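Local structure of japanin (Rhipicephalus appendiculatus, 4BOE) at residues 47-50 and 51-55; 120-123 and 124-127; 145-148 and 149-152. The protein binds cholesterol in a pocket of its lipocalin fold and, secreted in tick saliva, blocks dendritic cell differentiation and dampens the host immune response. All blocks are in the same frame, centred on the assembly; numbering follows the deposited sequence.

All three contacts are local and lie on the surface of a cholesterol-binding lipocalin, and they follow one another in series along the chain. Contacts 2 and 3 touch: Val123 CB comes within 3.3 Å of Tyr151 OH, and Val123 O lies 3.5 Å from Phe146 CD1, so the loop before helix 128-137 packs on the C-terminal tail. Contact 1 lies apart, its centre about 14 Å from that of contact 3 and about 25 Å from that of contact 2. It is near the ligand without touching it: the Phe49 side chain is about 9 Å from bound cholesterol and about 7 Å from that of Glu23, which binds it.

Contact 1: 47-50 and 51-55; sequences YVFT and FDTEP
Phe49 lays one side of its ring alongside the start of the Phe51 side chain, CE2 standing 3.8 Å from Phe51 CB. Both residues place CG anti to the backbone N (chi1 -172° and -170°), and the two side chains run side by side, pointing the same way. The overlap is confined to the root of Phe51, since its own ring leads away from the segment 47-50. The same Phe49 CE2 also approaches Phe51 O at 3.4 Å, obliquely to the ring.

Thr53 meets Phe49 from a different quarter, the two side chains crossing at about a right angle. Its OG1 is 3.8 Å from Phe49 CD2, at the ring edge and near the ring plane, while Thr53 CB rests against the backbone, 3.4 Å from Phe49 O. What fixes the hydroxyl there is a hydrogen bond from Thr53 OG1 to Phe51 O of 3.0 Å, received well above the carbonyl plane (57° out of it). One threonine thus touches the phenylalanine before the bend and ties down the carbonyl within it. At Asp52 the backbone turns through the left-handed region, with both phi and psi positive, and Thr53 comes back against the carbonyl of Phe49.

This bend terminates strand 40-49 and opens the loop leading to strand 59-66, its antiparallel neighbour in the lipocalin sheet. On the other flank lies strand 26-37, where Val48 pairs through its backbone with Gly27 and Phe49 packs on Val26. Just before that strand, Asn25 pairs with Thr50 through the backbone, and its O also bonds to Thr50 OG1; Gln59 of strand 59-66 touches both Phe49 and Thr53.

Contact 2: 120-123 and 124-127; sequences LKYV and DRIP
Tyr122, first residue of a type I beta turn ending at Arg125, meets Pro127, two residues past the turn, the side chains crossing at about a right angle. The evidence for a CH-pi contact is direct: Pro127 CG sits 3.5 Å from the centroid of the Tyr122 ring and only 16° off the ring normal, over the face. Pro127 CD lies near the CG-CD1 side of the same ring, 3.6 Å from Tyr122 CD1. On the opposite face, Lys121 CB lies towards the rim, so the tyrosine is held between its preceding neighbour and a proline five residues on.

The turn is closed by Arg125 N bonding to Tyr122 O at 3.2 Å. Ile126 CD1 also reaches back to this oxygen, in van der Waals contact.

Arg125 folds over the turn. Its chi1 of 25° falls away from any staggered position, which suggests some strain, and a further bend at chi2 carries the guanidinium across Lys121 O. That oxygen lies over one face of the flat group, 3.1 Å from Arg125 CZ, and the approach is too poorly angled to count as a hydrogen bond. Arg125 NE instead makes a salt bridge with Asp124 OD1 at 3.0 Å.

In the fold, this loop connects strand 114-118 to helix 128-137, the helix that follows the barrel in lipocalins, and Pro127 occupies its N-cap position. Val123 and Ile126 pack against strand 12-18, on Tyr13 and Ala15 respectively, and Tyr122 touches Ile130 of the helix. Besides the arginine, Asp124 OD1 has a water 2.6 Å away, which is also 2.6 Å from Leu120 O and so placed to link the two oxygens.

Contact 3: 145-148 and 149-152; sequences PFDE and RCYP. With MPD ((4S)-2-methyl-2,4-pentanediol), chain E.
Asp147 crosses Arg149 at a slant and grips it with its carboxylate. CB packs 3.9 Å from Cys150 SG. CG, anti to the backbone N (chi1 -165°), carries the carboxylate forward to the arginine. OD1 takes two bonds, one from Arg149 N at 3.2 Å, arriving above the carboxylate plane, and one from Arg149 NE at 3.1 Å on the syn lone pair. OD2 receives Arg149 NH2 at 3.0 Å, also syn. The salt bridge is therefore bidentate and side-on to the guanidinium, although the two planes are turned 32° apart.

In the backbone, Asp147 O accepts Cys150 N at 3.1 Å, closing a 3-10 turn. Tyr151 lies against Phe146 with the planes at 27° but slid so far that the rings barely overlap. Its OH shares a 2.7 Å hydrogen bond with O4 of the MPD molecule, probably a crystallisation additive.

The bond from Arg149 N to the aspartate side chain two residues back defines an Asx turn, here at the start of a short 3-10 segment. Cys150 ends that segment and, through its disulfide to Cys28, ties the C-terminal tail to strand 26-37 of the lipocalin barrel.

Contact 1: 47-50 and 51-55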
loop_
_atom_site.group_PDB
_atom_site.type_symbol
_atom_site.label_atom_id
_atom_site.label_comp_id
_atom_site.label_asym_id
_atom_site.label_seq_id
_atom_site.Cartn_x
_atom_site.Cartn_y
_atom_site.Cartn_z
ATOM N N TYR A 47 7.566 -4.992 -6.038
ATOM C CA TYR A 47 8.378 -3.768 -6.134
ATOM C C TYR A 47 9.617 -4.026 -6.937
ATOM O O TYR A 47 9.902 -5.164 -7.279
ATOM C CB TYR A 47 8.734 -3.218 -4.745
ATOM C CG TYR A 47 9.506 -4.166 -3.866
ATOM C CD1 TYR A 47 8.859 -5.166 -3.152
ATOM C CD2 TYR A 47 10.885 -4.042 -3.713
ATOM C CE1 TYR A 47 9.570 -6.057 -2.345
ATOM C CE2 TYR A 47 11.603 -4.911 -2.906
ATOM C CZ TYR A 47 10.939 -5.907 -2.201
ATOM O OH TYR A 47 11.640 -6.784 -1.411
ATOM N N VAL A 48 10.315 -2.979 -7.279
ATOM C CA VAL A 48 11.616 -3.091 -7.919
ATOM C C VAL A 48 12.682 -2.563 -6.939
ATOM O O VAL A 48 12.460 -1.594 -6.229
ATOM C CB VAL A 48 11.731 -2.444 -9.340
ATOM C CG1 VAL A 48 10.702 -3.039 -10.284
ATOM C CG2 VAL A 48 11.605 -0.933 -9.302
ATOM N N PHE A 49 13.805 -3.253 -6.862
ATOM C CA PHE A 49 14.969 -2.813 -6.110
ATOM C C PHE A 49 15.949 -2.419 -7.215
ATOM O O PHE A 49 16.273 -3.238 -8.062
ATOM C CB PHE A 49 15.495 -3.909 -5.196
ATOM C CG PHE A 49 16.582 -3.398 -4.290
ATOM C CD1 PHE A 49 16.273 -2.658 -3.156
ATOM C CD2 PHE A 49 17.918 -3.685 -4.548
ATOM C CE1 PHE A 49 17.285 -2.184 -2.324
ATOM C CE2 PHE A 49 18.923 -3.190 -3.736
ATOM C CZ PHE A 49 18.609 -2.453 -2.624
ATOM N N THR A 50 16.277 -1.152 -7.306
ATOM C CA THR A 50 17.058 -0.642 -8.412
ATOM C C THR A 50 18.573 -0.694 -8.256
ATOM O O THR A 50 19.252 -0.489 -9.249
ATOM C CB THR A 50 16.639 0.786 -8.727
ATOM O OG1 THR A 50 16.680 1.547 -7.530
ATOM C CG2 THR A 50 15.271 0.859 -9.329
ATOM N N PHE A 51 19.107 -1.013 -7.093
ATOM C CA PHE A 51 20.553 -1.025 -6.939
ATOM C C PHE A 51 21.174 -2.406 -7.213
ATOM O O PHE A 51 20.862 -3.376 -6.520
ATOM C CB PHE A 51 20.942 -0.497 -5.552
ATOM C CG PHE A 51 22.414 -0.254 -5.424
ATOM C CD1 PHE A 51 22.977 0.923 -5.888
ATOM C CD2 PHE A 51 23.245 -1.208 -4.852
ATOM C CE1 PHE A 51 24.343 1.157 -5.760
ATOM C CE2 PHE A 51 24.605 -0.970 -4.709
ATOM C CZ PHE A 51 25.148 0.215 -5.157
ATOM N N ASP A 52 22.066 -2.461 -8.224
ATOM C CA ASP A 52 22.840 -3.641 -8.617
ATOM C C ASP A 52 21.966 -4.856 -8.966
ATOM O O ASP A 52 22.283 -6.005 -8.671
ATOM C CB ASP A 52 23.862 -3.945 -7.523
ATOM C CG ASP A 52 25.148 -4.629 -7.988
ATOM O OD1 ASP A 52 25.301 -4.842 -9.207
ATOM O OD2 ASP A 52 26.027 -4.885 -7.132
ATOM N N THR A 53 20.859 -4.581 -9.616
ATOM C CA THR A 53 19.871 -5.584 -9.997
ATOM C C THR A 53 19.508 -5.306 -11.444
ATOM O O THR A 53 19.508 -4.155 -11.861
ATOM C CB THR A 53 18.637 -5.459 -9.053
ATOM O OG1 THR A 53 19.058 -5.482 -7.683
ATOM C CG2 THR A 53 17.630 -6.575 -9.222
ATOM N N GLU A 54 19.229 -6.350 -12.212
ATOM C CA GLU A 54 18.864 -6.206 -13.619
ATOM C C GLU A 54 17.521 -5.450 -13.749
ATOM O O GLU A 54 16.622 -5.664 -12.942
ATOM C CB GLU A 54 18.837 -7.567 -14.327
ATOM C CG GLU A 54 20.208 -8.205 -14.437
ATOM C CD GLU A 54 21.214 -7.511 -15.336
ATOM O OE1 GLU A 54 20.873 -6.498 -15.989
ATOM O OE2 GLU A 54 22.362 -7.997 -15.394
ATOM N N PRO A 55 17.420 -4.525 -14.713
ATOM C CA PRO A 55 16.258 -3.632 -14.857
ATOM C C PRO A 55 14.874 -4.285 -15.067
ATOM O O PRO A 55 13.877 -3.630 -14.782
ATOM C CB PRO A 55 16.644 -2.732 -16.038
ATOM C CG PRO A 55 17.633 -3.489 -16.805
ATOM C CD PRO A 55 18.372 -4.362 -15.836
#

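Contact 2: 120-123 and 124-127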
loop_
_atom_site.group_PDB
_atom_site.type_symbol
_atom_site.label_atom_id
_atom_site.label_comp_id
_atom_site.label_asym_id
_atom_site.label_seq_id
_atom_site.Cartn_x
_atom_site.Cartn_y
_atom_site.Cartn_z
ATOM N N LEU A 120 -5.756 1.445 -10.237
ATOM C CA LEU A 120 -5.381 1.959 -11.572
ATOM C C LEU A 120 -6.143 3.197 -11.995
ATOM O O LEU A 120 -5.607 4.002 -12.747
ATOM C CB LEU A 120 -5.568 0.894 -12.663
ATOM C CG LEU A 120 -4.758 1.138 -13.946
ATOM C CD1 LEU A 120 -3.252 0.928 -13.700
ATOM C CD2 LEU A 120 -5.258 0.252 -15.066
ATOM N N LYS A 121 -7.378 3.354 -11.526
ATOM C CA LYS A 121 -8.218 4.493 -11.841
ATOM C C LYS A 121 -7.543 5.843 -11.532
ATOM O O LYS A 121 -7.787 6.813 -12.248
ATOM C CB LYS A 121 -9.530 4.357 -11.065
ATOM C CG LYS A 121 -10.547 5.431 -11.319
ATOM C CD LYS A 121 -11.752 5.175 -10.475
ATOM C CE LYS A 121 -12.837 6.183 -10.755
ATOM N NZ LYS A 121 -14.120 5.804 -10.129
ATOM N N TYR A 122 -6.730 5.920 -10.459
ATOM C CA TYR A 122 -6.118 7.173 -10.061
ATOM C C TYR A 122 -4.605 7.242 -10.161
ATOM O O TYR A 122 -4.053 8.208 -9.651
ATOM C CB TYR A 122 -6.537 7.468 -8.610
ATOM C CG TYR A 122 -8.026 7.491 -8.342
ATOM C CD1 TYR A 122 -8.893 8.202 -9.174
ATOM C CD2 TYR A 122 -8.538 7.025 -7.137
ATOM C CE1 TYR A 122 -10.255 8.309 -8.885
ATOM C CE2 TYR A 122 -9.887 7.176 -6.809
ATOM C CZ TYR A 122 -10.748 7.792 -7.701
ATOM O OH TYR A 122 -12.093 7.907 -7.412
ATOM N N VAL A 123 -3.912 6.271 -10.781
ATOM C CA VAL A 123 -2.433 6.284 -10.775
ATOM C C VAL A 123 -1.810 7.525 -11.449
ATOM O O VAL A 123 -0.777 8.021 -10.984
ATOM C CB VAL A 123 -1.763 4.985 -11.311
ATOM C CG1 VAL A 123 -2.023 3.811 -10.383
ATOM C CG2 VAL A 123 -2.148 4.663 -12.747
ATOM N N ASP A 124 -2.408 8.020 -12.515
ATOM C CA ASP A 124 -1.847 9.202 -13.203
ATOM C C ASP A 124 -2.461 10.525 -12.697
ATOM O O ASP A 124 -2.066 11.582 -13.171
ATOM C CB ASP A 124 -2.040 9.074 -14.732
ATOM C CG ASP A 124 -3.489 8.880 -15.178
ATOM O OD1 ASP A 124 -4.324 8.464 -14.334
ATOM O OD2 ASP A 124 -3.791 9.153 -16.368
ATOM N N ARG A 125 -3.481 10.469 -11.826
ATOM C CA ARG A 125 -4.143 11.668 -11.336
ATOM C C ARG A 125 -4.924 11.387 -10.080
ATOM O O ARG A 125 -6.054 10.903 -10.126
ATOM C CB ARG A 125 -5.052 12.345 -12.401
ATOM C CG ARG A 125 -5.615 11.464 -13.528
ATOM C CD ARG A 125 -6.560 10.336 -13.119
ATOM N NE ARG A 125 -7.041 9.634 -14.321
ATOM C CZ ARG A 125 -8.206 8.992 -14.452
ATOM N NH1 ARG A 125 -9.066 8.931 -13.435
ATOM N NH2 ARG A 125 -8.518 8.398 -15.600
ATOM N N ILE A 126 -4.328 11.749 -8.956
ATOM C CA ILE A 126 -4.949 11.582 -7.647
ATOM C C ILE A 126 -6.060 12.627 -7.553
ATOM O O ILE A 126 -5.774 13.788 -7.777
ATOM C CB ILE A 126 -3.893 11.785 -6.506
ATOM C CG1 ILE A 126 -2.659 10.812 -6.650
ATOM C CG2 ILE A 126 -4.542 11.635 -5.124
ATOM C CD1 ILE A 126 -2.941 9.362 -6.457
ATOM N N PRO A 127 -7.293 12.254 -7.200
ATOM C CA PRO A 127 -8.350 13.275 -7.017
ATOM C C PRO A 127 -7.931 14.311 -5.929
ATOM O O PRO A 127 -7.237 13.940 -4.979
ATOM C CB PRO A 127 -9.558 12.454 -6.571
ATOM C CG PRO A 127 -9.302 11.092 -7.077
ATOM C CD PRO A 127 -7.828 10.890 -7.021
HETATM O O HOH W 1 -5.358 6.052 -14.325
#

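Contact 3: 145-148 and 149-152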
loop_
_atom_site.group_PDB
_atom_site.type_symbol
_atom_site.label_atom_id
_atom_site.label_comp_id
_atom_site.label_asym_id
_atom_site.label_seq_id
_atom_site.Cartn_x
_atom_site.Cartn_y
_atom_site.Cartn_z
ATOM N N PRO A 145 5.752 9.829 -7.388
ATOM C CA PRO A 145 5.437 10.291 -8.750
ATOM C C PRO A 145 5.122 9.156 -9.721
ATOM O O PRO A 145 5.638 8.057 -9.578
ATOM C CB PRO A 145 6.692 11.040 -9.180
ATOM C CG PRO A 145 7.806 10.409 -8.406
ATOM C CD PRO A 145 7.212 9.814 -7.146
ATOM N N PHE A 146 4.249 9.426 -10.679
ATOM C CA PHE A 146 3.898 8.464 -11.724
ATOM C C PHE A 146 5.095 8.090 -12.580
ATOM O O PHE A 146 5.883 8.954 -12.958
ATOM C CB PHE A 146 2.771 8.994 -12.610
ATOM C CG PHE A 146 2.361 8.030 -13.703
ATOM C CD1 PHE A 146 1.532 6.957 -13.426
ATOM C CD2 PHE A 146 2.791 8.210 -15.009
ATOM C CE1 PHE A 146 1.160 6.065 -14.431
ATOM C CE2 PHE A 146 2.399 7.329 -16.016
ATOM C CZ PHE A 146 1.587 6.262 -15.723
ATOM N N ASP A 147 5.241 6.791 -12.861
ATOM C CA ASP A 147 6.329 6.290 -13.698
ATOM C C ASP A 147 5.790 5.176 -14.604
ATOM O O ASP A 147 5.367 4.128 -14.113
ATOM C CB ASP A 147 7.488 5.810 -12.820
ATOM C CG ASP A 147 8.792 5.608 -13.570
ATOM O OD1 ASP A 147 8.745 5.376 -14.796
ATOM O OD2 ASP A 147 9.859 5.647 -12.924
ATOM N N GLU A 148 5.764 5.438 -15.938
ATOM C CA GLU A 148 5.304 4.499 -16.995
ATOM C C GLU A 148 5.982 3.135 -16.891
ATOM O O GLU A 148 5.387 2.120 -17.203
ATOM C CB GLU A 148 5.664 5.054 -18.401
ATOM C CG GLU A 148 4.869 6.261 -18.875
ATOM C CD GLU A 148 5.466 7.013 -20.062
ATOM O OE1 GLU A 148 6.406 6.485 -20.705
ATOM O OE2 GLU A 148 4.989 8.138 -20.348
ATOM N N ARG A 149 7.238 3.129 -16.488
ATOM C CA ARG A 149 8.056 1.921 -16.381
ATOM C C ARG A 149 7.614 0.930 -15.295
ATOM O O ARG A 149 8.036 -0.226 -15.330
ATOM C CB ARG A 149 9.531 2.330 -16.178
ATOM C CG ARG A 149 10.110 3.135 -17.362
ATOM C CD ARG A 149 11.507 3.653 -17.103
ATOM N NE ARG A 149 11.517 4.641 -16.018
ATOM C CZ ARG A 149 12.584 4.976 -15.289
ATOM N NH1 ARG A 149 13.772 4.421 -15.530
ATOM N NH2 ARG A 149 12.473 5.865 -14.309
ATOM N N CYS A 150 6.760 1.357 -14.346
ATOM C CA CYS A 150 6.268 0.508 -13.252
ATOM C C CYS A 150 5.071 -0.379 -13.629
ATOM O O CYS A 150 4.492 -1.028 -12.752
ATOM C CB CYS A 150 5.959 1.379 -12.032
ATOM S SG CYS A 150 7.425 2.171 -11.332
ATOM N N TYR A 151 4.717 -0.432 -14.905
ATOM C CA TYR A 151 3.551 -1.171 -15.386
ATOM C C TYR A 151 3.889 -2.202 -16.443
ATOM O O TYR A 151 4.828 -1.979 -17.203
ATOM C CB TYR A 151 2.555 -0.188 -15.989
ATOM C CG TYR A 151 2.073 0.784 -14.957
ATOM C CD1 TYR A 151 1.055 0.442 -14.079
ATOM C CD2 TYR A 151 2.736 1.985 -14.746
ATOM C CE1 TYR A 151 0.646 1.308 -13.077
ATOM C CE2 TYR A 151 2.371 2.836 -13.712
ATOM C CZ TYR A 151 1.323 2.493 -12.880
ATOM O OH TYR A 151 0.993 3.311 -11.849
ATOM N N PRO A 152 3.085 -3.299 -16.542
ATOM C CA PRO A 152 3.291 -4.308 -17.592
ATOM C C PRO A 152 3.270 -3.676 -19.002
ATOM O O PRO A 152 2.549 -2.692 -19.241
ATOM C CB PRO A 152 2.116 -5.274 -17.390
ATOM C CG PRO A 152 1.743 -5.132 -15.970
ATOM C CD PRO A 152 2.024 -3.717 -15.599
HETATM C C1 MPD E . 1.425 6.590 -9.679
HETATM C C2 MPD E . 1.691 5.788 -8.461
HETATM O O2 MPD E . 2.689 6.522 -7.724
HETATM C CM MPD E . 0.438 5.705 -7.622
HETATM C C3 MPD E . 2.136 4.321 -8.811
HETATM C C4 MPD E . 3.370 4.074 -9.808
HETATM O O4 MPD E . 3.180 4.657 -11.107
HETATM C C5 MPD E . 4.714 4.511 -9.260
#